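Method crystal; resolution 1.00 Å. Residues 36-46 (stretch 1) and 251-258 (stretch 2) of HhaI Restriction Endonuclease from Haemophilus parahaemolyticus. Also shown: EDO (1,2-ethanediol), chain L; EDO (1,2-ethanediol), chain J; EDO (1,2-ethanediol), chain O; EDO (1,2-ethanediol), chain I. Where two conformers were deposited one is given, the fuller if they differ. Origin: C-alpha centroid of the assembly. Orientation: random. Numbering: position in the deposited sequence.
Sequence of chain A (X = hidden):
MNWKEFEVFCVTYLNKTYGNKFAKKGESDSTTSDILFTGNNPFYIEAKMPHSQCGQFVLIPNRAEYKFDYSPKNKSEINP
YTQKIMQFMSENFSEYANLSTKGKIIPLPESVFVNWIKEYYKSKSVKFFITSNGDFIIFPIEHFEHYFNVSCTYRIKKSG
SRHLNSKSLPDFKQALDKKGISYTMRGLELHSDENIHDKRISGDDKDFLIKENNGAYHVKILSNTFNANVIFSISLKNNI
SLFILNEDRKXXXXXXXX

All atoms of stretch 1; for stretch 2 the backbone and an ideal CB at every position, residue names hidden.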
ATOM      1  N   LEU A  36       4.829 -11.004  10.855  1.00  9.79           N
ATOM      2  CA  LEU A  36       4.258 -12.312  11.156  1.00  9.31           C
ATOM      3  C   LEU A  36       4.586 -12.693  12.591  1.00  9.29           C
ATOM      4  O   LEU A  36       5.755 -12.699  12.988  1.00 10.50           O
ATOM      5  CB  LEU A  36       4.832 -13.365  10.208  1.00 10.72           C
ATOM      6  CG  LEU A  36       4.393 -14.801  10.493  1.00 11.18           C
ATOM      7  CD1 LEU A  36       2.893 -14.962  10.320  1.00 11.28           C
ATOM      8  CD2 LEU A  36       5.154 -15.749   9.591  1.00 13.90           C
ATOM      9  N   PHE A  37       3.553 -13.014  13.361  1.00  8.89           N
ATOM     10  CA  PHE A  37       3.741 -13.663  14.650  1.00  8.86           C
ATOM     11  C   PHE A  37       3.927 -15.156  14.403  1.00  9.09           C
ATOM     12  O   PHE A  37       3.049 -15.806  13.827  1.00  9.95           O
ATOM     13  CB  PHE A  37       2.543 -13.423  15.560  1.00  9.43           C
ATOM     14  CG  PHE A  37       2.565 -14.270  16.788  1.00  9.37           C
ATOM     15  CD1 PHE A  37       3.563 -14.105  17.733  1.00  9.89           C
ATOM     16  CD2 PHE A  37       1.612 -15.252  16.987  1.00  9.26           C
ATOM     17  CE1 PHE A  37       3.598 -14.894  18.864  1.00  9.73           C
ATOM     18  CE2 PHE A  37       1.643 -16.045  18.114  1.00 10.53           C
ATOM     19  CZ  PHE A  37       2.638 -15.866  19.055  1.00 10.56           C
ATOM     20  N   THR A  38       5.063 -15.696  14.841  1.00  9.44           N
ATOM     21  CA  THR A  38       5.513 -17.038  14.468  1.00 10.60           C
ATOM     22  C   THR A  38       5.302 -18.067  15.575  1.00 11.42           C
ATOM     23  O   THR A  38       6.134 -18.960  15.762  1.00 13.71           O
ATOM     24  CB  THR A  38       6.984 -17.004  14.062  1.00 12.73           C
ATOM     25  OG1 THR A  38       7.772 -16.559  15.171  1.00 13.90           O
ATOM     26  CG2 THR A  38       7.202 -16.072  12.885  1.00 13.54           C
ATOM     27  N   GLY A  39       4.201 -17.981  16.313  1.00 11.32           N
ATOM     28  CA  GLY A  39       3.892 -18.917  17.370  1.00 10.30           C
ATOM     29  C   GLY A  39       2.924 -20.000  16.936  1.00  9.77           C
ATOM     30  O   GLY A  39       2.730 -20.264  15.744  1.00  9.84           O
ATOM     31  N   ASN A  40       2.303 -20.643  17.930  1.00 10.00           N
ATOM     32  CA  ASN A  40       1.379 -21.740  17.658  1.00 10.41           C
ATOM     33  C   ASN A  40       0.043 -21.254  17.120  1.00 10.15           C
ATOM     34  O   ASN A  40      -0.708 -22.053  16.549  1.00 12.09           O
ATOM     35  CB  ASN A  40       1.130 -22.558  18.925  1.00 13.67           C
ATOM     36  CG  ASN A  40       2.287 -23.478  19.265  1.00 16.90           C
ATOM     37  OD1 ASN A  40       3.091 -23.824  18.401  1.00 15.27           O
ATOM     38  ND2 ASN A  40       2.369 -23.886  20.528  1.00 23.02           N
ATOM     39  N   ASN A  41      -0.269 -19.975  17.308  1.00  9.87           N
ATOM     40  CA  ASN A  41      -1.451 -19.329  16.748  1.00 10.24           C
ATOM     41  C   ASN A  41      -0.951 -18.219  15.830  1.00  9.47           C
ATOM     42  O   ASN A  41      -1.021 -17.033  16.177  1.00 10.45           O
ATOM     43  CB  ASN A  41      -2.323 -18.760  17.865  1.00 10.71           C
ATOM     44  CG  ASN A  41      -3.542 -18.027  17.341  1.00 12.65           C
ATOM     45  OD1 ASN A  41      -4.134 -18.413  16.333  1.00 15.08           O
ATOM     46  ND2 ASN A  41      -3.922 -16.958  18.026  1.00 12.88           N
ATOM     47  N   PRO A  42      -0.419 -18.570  14.662  1.00  9.49           N
ATOM     48  CA  PRO A  42       0.232 -17.562  13.824  1.00  9.35           C
ATOM     49  C   PRO A  42      -0.776 -16.628  13.186  1.00  9.18           C
ATOM     50  O   PRO A  42      -1.908 -17.006  12.876  1.00 10.05           O
ATOM     51  CB  PRO A  42       0.945 -18.401  12.758  1.00 11.39           C
ATOM     52  CG  PRO A  42       0.109 -19.625  12.651  1.00 11.29           C
ATOM     53  CD  PRO A  42      -0.368 -19.909  14.049  1.00 10.51           C
ATOM     54  N   PHE A  43      -0.346 -15.388  12.984  1.00  8.38           N
ATOM     55  CA  PHE A  43      -1.163 -14.413  12.282  1.00  8.47           C
ATOM     56  C   PHE A  43      -0.270 -13.251  11.889  1.00  8.18           C
ATOM     57  O   PHE A  43       0.819 -13.065  12.440  1.00  8.90           O
ATOM     58  CB  PHE A  43      -2.335 -13.910  13.136  1.00  9.06           C
ATOM     59  CG  PHE A  43      -1.922 -13.346  14.467  1.00  8.91           C
ATOM     60  CD1 PHE A  43      -1.922 -14.148  15.594  1.00  9.86           C
ATOM     61  CD2 PHE A  43      -1.535 -12.022  14.594  1.00  9.31           C
ATOM     62  CE1 PHE A  43      -1.539 -13.646  16.822  1.00 10.80           C
ATOM     63  CE2 PHE A  43      -1.151 -11.514  15.822  1.00 10.21           C
ATOM     64  CZ  PHE A  43      -1.157 -12.327  16.938  1.00 10.88           C
ATOM     65  N   TYR A  44      -0.746 -12.475  10.925  1.00  8.90           N
ATOM     66  CA  TYR A  44      -0.045 -11.277  10.504  1.00  9.35           C
ATOM     67  C   TYR A  44      -0.560 -10.066  11.270  1.00  9.14           C
ATOM     68  O   TYR A  44      -1.716 -10.017  11.707  1.00  8.88           O
ATOM     69  CB  TYR A  44      -0.189 -11.056   8.997  1.00 10.07           C
ATOM     70  CG  TYR A  44       0.567 -12.070   8.168  1.00 11.20           C
ATOM     71  CD1 TYR A  44       1.898 -11.867   7.824  1.00 12.22           C
ATOM     72  CD2 TYR A  44      -0.050 -13.235   7.733  1.00 14.00           C
ATOM     73  CE1 TYR A  44       2.589 -12.795   7.067  1.00 13.49           C
ATOM     74  CE2 TYR A  44       0.633 -14.166   6.977  1.00 16.41           C
ATOM     75  CZ  TYR A  44       1.952 -13.942   6.647  1.00 15.14           C
ATOM     76  OH  TYR A  44       2.636 -14.867   5.894  1.00 18.53           O
ATOM     77  N   ILE A  45       0.332  -9.096  11.446  1.00 10.50           N
ATOM     78  CA  ILE A  45       0.047  -7.830  12.106  1.00 10.77           C
ATOM     79  C   ILE A  45       0.361  -6.731  11.104  1.00 10.46           C
ATOM     80  O   ILE A  45       1.448  -6.716  10.515  1.00 14.02           O
ATOM     81  CB  ILE A  45       0.904  -7.657  13.375  1.00 12.12           C
ATOM     82  CG1 ILE A  45       0.630  -8.792  14.366  1.00 11.50           C
ATOM     83  CG2 ILE A  45       0.640  -6.299  14.030  1.00 14.87           C
ATOM     84  CD1 ILE A  45       1.706  -8.948  15.419  1.00 13.26           C
ATOM     85  N   GLU A  46      -0.585  -5.828  10.897  1.00  8.90           N
ATOM     86  CA  GLU A  46      -0.413  -4.714   9.976  0.62  9.47           C
ATOM     87  C   GLU A  46       0.010  -3.483  10.766  1.00  8.83           C
ATOM     88  O   GLU A  46      -0.708  -3.043  11.669  1.00  9.94           O
ATOM     89  CB  GLU A  46      -1.705  -4.427   9.213  0.62 12.63           C
ATOM     90  CG  GLU A  46      -1.674  -4.889   7.766  0.62 14.28           C
ATOM     91  CD  GLU A  46      -0.536  -4.258   6.984  0.62 18.53           C
ATOM     92  OE1 GLU A  46      -0.340  -3.031   7.106  0.62 21.45           O
ATOM     93  OE2 GLU A  46       0.177  -4.989   6.264  0.62 23.49           O
ATOM     94  N   UNK A 251      -6.683  -8.858  24.386  1.00  8.14           N
ATOM     95  CA  UNK A 251      -6.977  -9.765  23.282  1.00  8.35           C
ATOM     96  C   UNK A 251      -5.702 -10.154  22.546  1.00  7.71           C
ATOM     97  O   UNK A 251      -5.525 -11.317  22.166  1.00  8.03           O
ATOM     98  CB  UNK A 251      -7.972  -9.124  22.313  1.00  8.35           C
ATOM     99  N   UNK A 252      -4.806  -9.191  22.327  1.00  7.28           N
ATOM    100  CA  UNK A 252      -3.535  -9.500  21.682  1.00  7.32           C
ATOM    101  C   UNK A 252      -2.700 -10.436  22.543  1.00  7.14           C
ATOM    102  O   UNK A 252      -2.115 -11.403  22.043  1.00  7.75           O
ATOM    103  CB  UNK A 252      -2.756  -8.215  21.392  1.00  7.32           C
ATOM    104  N   UNK A 253      -2.632 -10.155  23.842  1.00  7.39           N
ATOM    105  CA  UNK A 253      -1.862 -10.996  24.747  1.00  7.88           C
ATOM    106  C   UNK A 253      -2.430 -12.403  24.819  1.00  8.22           C
ATOM    107  O   UNK A 253      -1.675 -13.364  25.004  1.00 10.06           O
ATOM    108  CB  UNK A 253      -1.824 -10.375  26.145  1.00  7.88           C
ATOM    109  N   UNK A 254      -3.744 -12.552  24.657  1.00  8.00           N
ATOM    110  CA  UNK A 254      -4.320 -13.888  24.565  1.00  8.37           C
ATOM    111  C   UNK A 254      -3.913 -14.561  23.261  1.00  8.37           C
ATOM    112  O   UNK A 254      -3.485 -15.720  23.257  1.00  9.45           O
ATOM    113  CB  UNK A 254      -5.845 -13.824  24.675  1.00  8.37           C
ATOM    114  N   UNK A 255      -4.020 -13.835  22.145  1.00  8.27           N
ATOM    115  CA  UNK A 255      -3.750 -14.429  20.839  1.00  8.73           C
ATOM    116  C   UNK A 255      -2.338 -14.995  20.758  1.00  9.14           C
ATOM    117  O   UNK A 255      -2.128 -16.081  20.204  1.00 10.23           O
ATOM    118  CB  UNK A 255      -3.959 -13.392  19.734  1.00  8.73           C
ATOM    119  N   UNK A 256      -1.350 -14.269  21.289  1.00  8.70           N
ATOM    120  CA  UNK A 256       0.035 -14.728  21.201  1.00  9.29           C
ATOM    121  C   UNK A 256       0.357 -15.804  22.223  1.00 10.45           C
ATOM    122  O   UNK A 256       1.467 -16.355  22.197  1.00 14.58           O
ATOM    123  CB  UNK A 256       0.991 -13.547  21.384  1.00  9.29           C
ATOM    124  N   UNK A 257      -0.579 -16.126  23.115  1.00 10.18           N
ATOM    125  CA  UNK A 257      -0.367 -17.117  24.156  1.00 11.97           C
ATOM    126  C   UNK A 257      -1.090 -18.431  23.900  1.00 14.80           C
ATOM    127  O   UNK A 257      -0.843 -19.403  24.621  1.00 19.07           O
ATOM    128  CB  UNK A 257      -0.813 -16.546  25.504  1.00 11.97           C
ATOM    129  N   UNK A 258      -1.967 -18.492  22.903  1.00 16.06           N
ATOM    130  CA  UNK A 258      -2.708 -19.713  22.605  1.00 20.05           C
ATOM    131  C   UNK A 258      -1.779 -20.799  22.061  1.00 23.40           C
ATOM    132  O   UNK A 258      -0.911 -20.535  21.226  1.00 24.29           O
ATOM    133  OXT UNK A 258      -1.875 -21.968  22.443  1.00 28.27           O
ATOM    134  CB  UNK A 258      -3.827 -19.424  21.602  1.00 20.05           C
TER
HETATM  135  C1  EDO L 709       4.537 -14.640  22.673  1.00 44.84           C
HETATM  136  O1  EDO L 709       4.352 -15.986  22.221  1.00 43.77           O
HETATM  137  C2  EDO L 709       5.134 -14.638  24.077  1.00 46.03           C
HETATM  138  O2  EDO L 709       4.334 -15.449  24.945  1.00 47.13           O
HETATM  139  C1  EDO J 707      -1.673  -6.600  31.024  1.00 49.97           C
HETATM  140  O1  EDO J 707      -2.822  -6.760  30.183  1.00 48.73           O
HETATM  141  C2  EDO J 707      -0.410  -6.664  30.176  1.00 51.00           C
HETATM  142  O2  EDO J 707       0.732  -6.397  30.996  1.00 52.67           O
HETATM  143  C1  EDO O 712      -1.541  -6.062   4.015  1.00 47.88           C
HETATM  144  O1  EDO O 712      -0.173  -5.990   3.602  1.00 47.93           O
HETATM  145  C2  EDO O 712      -2.181  -7.349   3.519  1.00 47.44           C
HETATM  146  O2  EDO O 712      -2.078  -7.410   2.094  1.00 48.07           O
HETATM  147  C1  EDO I 706      -1.350 -17.465   9.238  1.00 35.90           C
HETATM  148  O1  EDO I 706      -2.606 -17.219   9.882  1.00 34.80           O
HETATM  149  C2  EDO I 706      -1.505 -18.558   8.185  1.00 39.42           C
HETATM  150  O2  EDO I 706      -2.347 -18.098   7.120  1.00 41.73           O

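Position 251 lies in a helix, and its ideal CB finds nothing of stretch 1 within reach, so almost any helix-tolerant residue would do. It is Ala251, whose O accepts the helical hydrogen bond from the N of 255.

At position 252 the CA-to-CB bond points sideways and the ideal CB touches nothing. Beyond it, however, lie the ring of Phe43 and the CD1 methyl of Ile45, an apolar surface that only a long side chain could reach; leucine, methionine or an aromatic would suit. The residue is Phe252. With chi1 at t its ring comes nearer to stretch 1 than its CB, placing Phe252 CE1 3.9 Å from Phe43 CZ and 3.9 Å from Ile45 CD1, which lies at the ring's edge.

Positions 253 and 254 meet no side chain of stretch 1, and polar or small residues fit equally well. Glu253 is out of reach of stretch 1, and Glu253 OE1 accepts a hydrogen bond from O1 of the chain J ethanediol (3.0 Å); Ala254 adds a methyl group compatible with the helix.

Position 255 is more restricted. Its CB points sideways, yet already lies 3.8 Å from Phe43 CE1 and 4.0 Å from Asn41 ND2, so a small apolar group makes contact without needing to extend. Ala255 supplies just a methyl. Its backbone contributes as well: Asn41 ND2 donates to Ala255 O at 3.0 Å, with a nearly straight N-H...O angle of 169°.

At 256 the ideal CB sits 3.7 Å from Phe37 CZ, with the Phe43 ring a little farther off. An aliphatic residue such as valine, isoleucine or leucine could use both aromatics. Ile256 places CB over one face of Phe37, 3.6 Å from CZ, and its CG2 makes a CH-pi contact 3.9 Å from the ring centroid, only 9° off the normal. The same CG2 meets the edge of Phe43, 3.8 Å from CZ, while CD1 leads away.

Position 257 points away from stretch 1, favouring a small or polar residue. Ser257 turns its hydroxyl back on the preceding turn, OG donating to Glu253 O at 2.7 Å.

Position 258 points toward stretch 1, its ideal CB 4.1 Å from Asn41 CB. Leucine, methionine or a medium-sized polar residue could cover that asparagine. Leu258 brings CD1 to 3.8 Å from Asn41 ND2. As the C-terminal residue it also offers a carboxylate: a water donates to Leu258 O (2.6 Å) and accepts from Asn41 N (3.0 Å), bridging the two backbones.

Stretch 2 (251-258) AFEAAISL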
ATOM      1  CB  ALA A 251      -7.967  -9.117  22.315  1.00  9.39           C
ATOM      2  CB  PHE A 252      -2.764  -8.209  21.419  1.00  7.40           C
ATOM      3  CG  PHE A 252      -1.440  -8.422  20.747  1.00  8.11           C
ATOM      4  CD1 PHE A 252      -1.383  -8.836  19.426  1.00  8.38           C
ATOM      5  CD2 PHE A 252      -0.253  -8.213  21.429  1.00  8.96           C
ATOM      6  CE1 PHE A 252      -0.171  -9.033  18.798  1.00  9.41           C
ATOM      7  CE2 PHE A 252       0.966  -8.415  20.804  1.00 10.11           C
ATOM      8  CZ  PHE A 252       1.004  -8.821  19.487  1.00 10.04           C
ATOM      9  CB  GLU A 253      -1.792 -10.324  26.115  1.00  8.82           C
ATOM     10  CG  GLU A 253      -0.903  -9.093  26.060  1.00 10.00           C
ATOM     11  CD  GLU A 253      -0.879  -8.291  27.337  1.00 13.02           C
ATOM     12  OE1 GLU A 253      -1.545  -8.686  28.315  1.00 16.94           O
ATOM     13  OE2 GLU A 253      -0.182  -7.254  27.353  1.00 14.46           O
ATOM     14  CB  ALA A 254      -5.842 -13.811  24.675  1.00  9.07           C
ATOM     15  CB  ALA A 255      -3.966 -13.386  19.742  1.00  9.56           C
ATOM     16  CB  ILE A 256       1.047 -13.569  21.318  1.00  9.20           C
ATOM     17  CG1 ILE A 256       0.966 -12.913  22.698  1.00 10.44           C
ATOM     18  CG2 ILE A 256       0.809 -12.555  20.215  1.00  9.65           C
ATOM     19  CD1 ILE A 256       1.982 -11.811  22.914  1.00 12.31           C
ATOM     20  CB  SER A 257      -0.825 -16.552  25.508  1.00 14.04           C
ATOM     21  OG  SER A 257      -0.090 -15.387  25.840  1.00 14.41           O
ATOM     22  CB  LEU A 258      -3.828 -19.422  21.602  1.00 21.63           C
ATOM     23  CG  LEU A 258      -4.860 -18.372  22.023  1.00 22.80           C
ATOM     24  CD1 LEU A 258      -5.971 -18.274  20.992  1.00 25.05           C
ATOM     25  CD2 LEU A 258      -5.426 -18.684  23.403  1.00 23.28           C
TER
HETATM   26  O   HOH W   1       0.370 -18.614  19.949  1.00 18.58           O
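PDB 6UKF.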